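Local structure of lipase (Acinetobacter baumannii, 4OPM) at residues Phe9-Ile12 with Leu13-Arg17. The protein probably hydrolyses ester bonds of lipids such as triacylglycerols, as a putative lipase of the alpha/beta hydrolase fold. Sequence-based numbering, arbitrary orientation.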
ATOM      1  N   PHE A   9      13.277  11.562  15.066  1.00 18.39           N
ATOM      2  CA  PHE A   9      12.916  10.689  13.951  1.00 17.85           C
ATOM      3  C   PHE A   9      11.835  11.342  13.080  1.00 19.68           C
ATOM      4  O   PHE A   9      11.854  11.174  11.857  1.00 17.79           O
ATOM      5  CB  PHE A   9      12.444   9.322  14.446  1.00 19.63           C
ATOM      6  CG  PHE A   9      12.129   8.335  13.341  1.00 20.27           C
ATOM      7  CD1 PHE A   9      13.127   7.866  12.502  1.00 22.48           C
ATOM      8  CD2 PHE A   9      10.835   7.852  13.165  1.00 21.99           C
ATOM      9  CE1 PHE A   9      12.842   6.923  11.508  1.00 23.13           C
ATOM     10  CE2 PHE A   9      10.549   6.909  12.169  1.00 24.96           C
ATOM     11  CZ  PHE A   9      11.556   6.456  11.342  1.00 22.23           C
ATOM     12  N   GLN A  10      10.930  12.138  13.703  1.00 16.98           N
ATOM     13  CA  GLN A  10       9.891  12.855  12.962  1.00 16.24           C
ATOM     14  C   GLN A  10      10.531  13.842  11.970  1.00 20.39           C
ATOM     15  O   GLN A  10      10.045  13.952  10.844  1.00 21.69           O
ATOM     16  CB  GLN A  10       8.937  13.578  13.925  1.00 17.60           C
ATOM     17  CG  GLN A  10       7.999  12.617  14.677  1.00 20.76           C
ATOM     18  CD  GLN A  10       7.149  11.770  13.739  1.00 25.48           C
ATOM     19  OE1 GLN A  10       7.127  10.543  13.828  1.00 23.25           O
ATOM     20  NE2 GLN A  10       6.468  12.393  12.791  1.00 21.67           N
ATOM     21  N   THR A  11      11.651  14.502  12.365  1.00 16.16           N
ATOM     22  CA  THR A  11      12.408  15.435  11.510  1.00 16.97           C
ATOM     23  C   THR A  11      13.013  14.650  10.332  1.00 20.19           C
ATOM     24  O   THR A  11      12.999  15.151   9.203  1.00 19.14           O
ATOM     25  CB  THR A  11      13.476  16.191  12.335  1.00 24.33           C
ATOM     26  OG1 THR A  11      12.817  16.908  13.376  1.00 24.49           O
ATOM     27  CG2 THR A  11      14.296  17.176  11.493  1.00 27.87           C
ATOM     28  N   ILE A  12      13.499  13.415  10.586  1.00 17.37           N
ATOM     29  CA  ILE A  12      14.052  12.535   9.534  1.00 15.98           C
ATOM     30  C   ILE A  12      12.952  12.234   8.504  1.00 17.35           C
ATOM     31  O   ILE A  12      13.190  12.386   7.311  1.00 16.74           O
ATOM     32  CB  ILE A  12      14.653  11.222  10.120  1.00 18.68           C
ATOM     33  CG1 ILE A  12      15.869  11.490  11.049  1.00 18.51           C
ATOM     34  CG2 ILE A  12      14.962  10.169   9.024  1.00 21.44           C
ATOM     35  CD1 ILE A  12      17.144  12.157  10.366  1.00 24.15           C
ATOM     36  N   LEU A  13      11.744  11.850   8.975  1.00 15.57           N
ATOM     37  CA  LEU A  13      10.619  11.557   8.086  1.00 16.28           C
ATOM     38  C   LEU A  13      10.268  12.786   7.251  1.00 17.36           C
ATOM     39  O   LEU A  13      10.064  12.654   6.046  1.00 15.14           O
ATOM     40  CB  LEU A  13       9.397  11.063   8.868  1.00 17.24           C
ATOM     41  CG  LEU A  13       9.534   9.680   9.506  1.00 22.14           C
ATOM     42  CD1 LEU A  13       8.320   9.360  10.360  1.00 22.57           C
ATOM     43  CD2 LEU A  13       9.700   8.592   8.443  1.00 24.58           C
ATOM     44  N   GLN A  14      10.263  13.972   7.870  1.00 15.45           N
ATOM     45  CA  GLN A  14       9.969  15.223   7.147  1.00 15.65           C
ATOM     46  C   GLN A  14      10.968  15.438   6.006  1.00 18.14           C
ATOM     47  O   GLN A  14      10.578  15.786   4.884  1.00 18.04           O
ATOM     48  CB  GLN A  14       9.986  16.428   8.106  1.00 16.47           C
ATOM     49  CG  GLN A  14       8.790  16.412   9.054  1.00 21.71           C
ATOM     50  CD  GLN A  14       9.016  17.228  10.307  1.00 41.07           C
ATOM     51  OE1 GLN A  14       9.861  18.138  10.351  1.00 30.64           O
ATOM     52  NE2 GLN A  14       8.249  16.915  11.354  1.00 36.61           N
ATOM     53  N   GLN A  15      12.258  15.224   6.301  1.00 15.20           N
ATOM     54  CA  GLN A  15      13.332  15.402   5.323  0.60 14.96           C
ATOM     55  C   GLN A  15      13.202  14.399   4.173  1.00 18.65           C
ATOM     56  O   GLN A  15      13.417  14.767   3.003  1.00 18.20           O
ATOM     57  CB  GLN A  15      14.696  15.273   6.009  0.60 15.72           C
ATOM     58  CG  GLN A  15      15.007  16.440   6.933  0.60 16.74           C
ATOM     59  CD  GLN A  15      16.430  16.363   7.391  0.60 27.03           C
ATOM     60  OE1 GLN A  15      17.360  16.549   6.608  0.60 22.77           O
ATOM     61  NE2 GLN A  15      16.635  16.022   8.647  0.60 18.92           N
ATOM     62  N   GLU A  16      12.827  13.137   4.489  1.00 15.27           N
ATOM     63  CA  GLU A  16      12.665  12.112   3.450  1.00 14.25           C
ATOM     64  C   GLU A  16      11.504  12.492   2.520  1.00 17.18           C
ATOM     65  O   GLU A  16      11.632  12.346   1.309  1.00 15.65           O
ATOM     66  CB  GLU A  16      12.461  10.705   4.023  1.00 15.22           C
ATOM     67  CG  GLU A  16      12.642   9.654   2.932  1.00 17.14           C
ATOM     68  CD  GLU A  16      12.239   8.231   3.272  1.00 28.94           C
ATOM     69  OE1 GLU A  16      11.166   8.043   3.888  1.00 21.62           O
ATOM     70  OE2 GLU A  16      12.965   7.300   2.850  1.00 23.39           O
ATOM     71  N   ARG A  17      10.376  12.997   3.091  1.00 13.75           N
ATOM     72  CA  ARG A  17       9.231  13.439   2.283  1.00 13.63           C
ATOM     73  C   ARG A  17       9.660  14.589   1.352  1.00 17.04           C
ATOM     74  O   ARG A  17       9.314  14.596   0.165  1.00 15.19           O
ATOM     75  CB  ARG A  17       8.061  13.882   3.167  1.00 14.07           C
ATOM     76  CG  ARG A  17       7.433  12.745   3.959  1.00 15.00           C
ATOM     77  CD  ARG A  17       6.600  13.313   5.107  1.00 17.31           C
ATOM     78  NE  ARG A  17       6.276  12.259   6.076  1.00 19.05           N
ATOM     79  CZ  ARG A  17       5.980  12.474   7.350  1.00 27.36           C
ATOM     80  NH1 ARG A  17       5.972  13.710   7.839  1.00 18.67           N
ATOM     81  NH2 ARG A  17       5.707  11.456   8.153  1.00 19.98           N
TER
HETATM   82  O   HOH W   1       4.900  11.436  10.770  1.00 26.33           O
HETATM   83  O   HOH W   2      11.159  19.128  12.423  1.00 46.60           O
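Phe-9 and Leu-13 meet one turn apart on the N-terminal helix 9-19. CG of Leu-13 lies 4.0 Å above one face of the Phe-9 ring, offset toward its rim. The methyl CD1 of Leu-13 comes within 3.8 Å of Phe-9 CE2. The Phe-9 ring reaches Leu-13 because its CG stands opposite the backbone N (chi1 -177°), which sends the ring forward along the helix.

The backbone pairs are regular i to i+4 helix bonds. Leu-13 N donates to Phe-9 O at 3.0 Å, with an angle of 161° at the hydrogen. The backbone N atoms of Gln-14, Gln-15 and Glu-16 donate in turn to the O atoms of Gln-10, Thr-11 and Ile-12.

Two waters tie polar side chains together. One accepts from Gln-10 NE2 and from Arg-17 NH2, both at 2.7 Å, and so links residues seven apart, about two turns of helix. It sits at the edge of the Arg-17 guanidinium, in its plane. CB of Leu-13 lies 3.8 Å above one face of that group. The other water donates to Gln-14 OE1 at 2.6 Å and is also hydrogen-bonded to Thr-11 OG1 at 2.9 Å. It bridges Thr-11 and the exposed Gln-14, three residues on.

Arg-17 is buried, and its NE forms a salt bridge with Asp-58. Glu-16 OE1 is hydrogen-bonded to Asn-61 ND2. These two links join the later turn to the 58-61 region after strand 46-50. At the other end, Phe-9, Gln-10 and Ile-12 touch helix 190-220. This contact lies at the surface of the alpha/beta hydrolase fold, just before strand 22-29, one of the sheet's two edge strands.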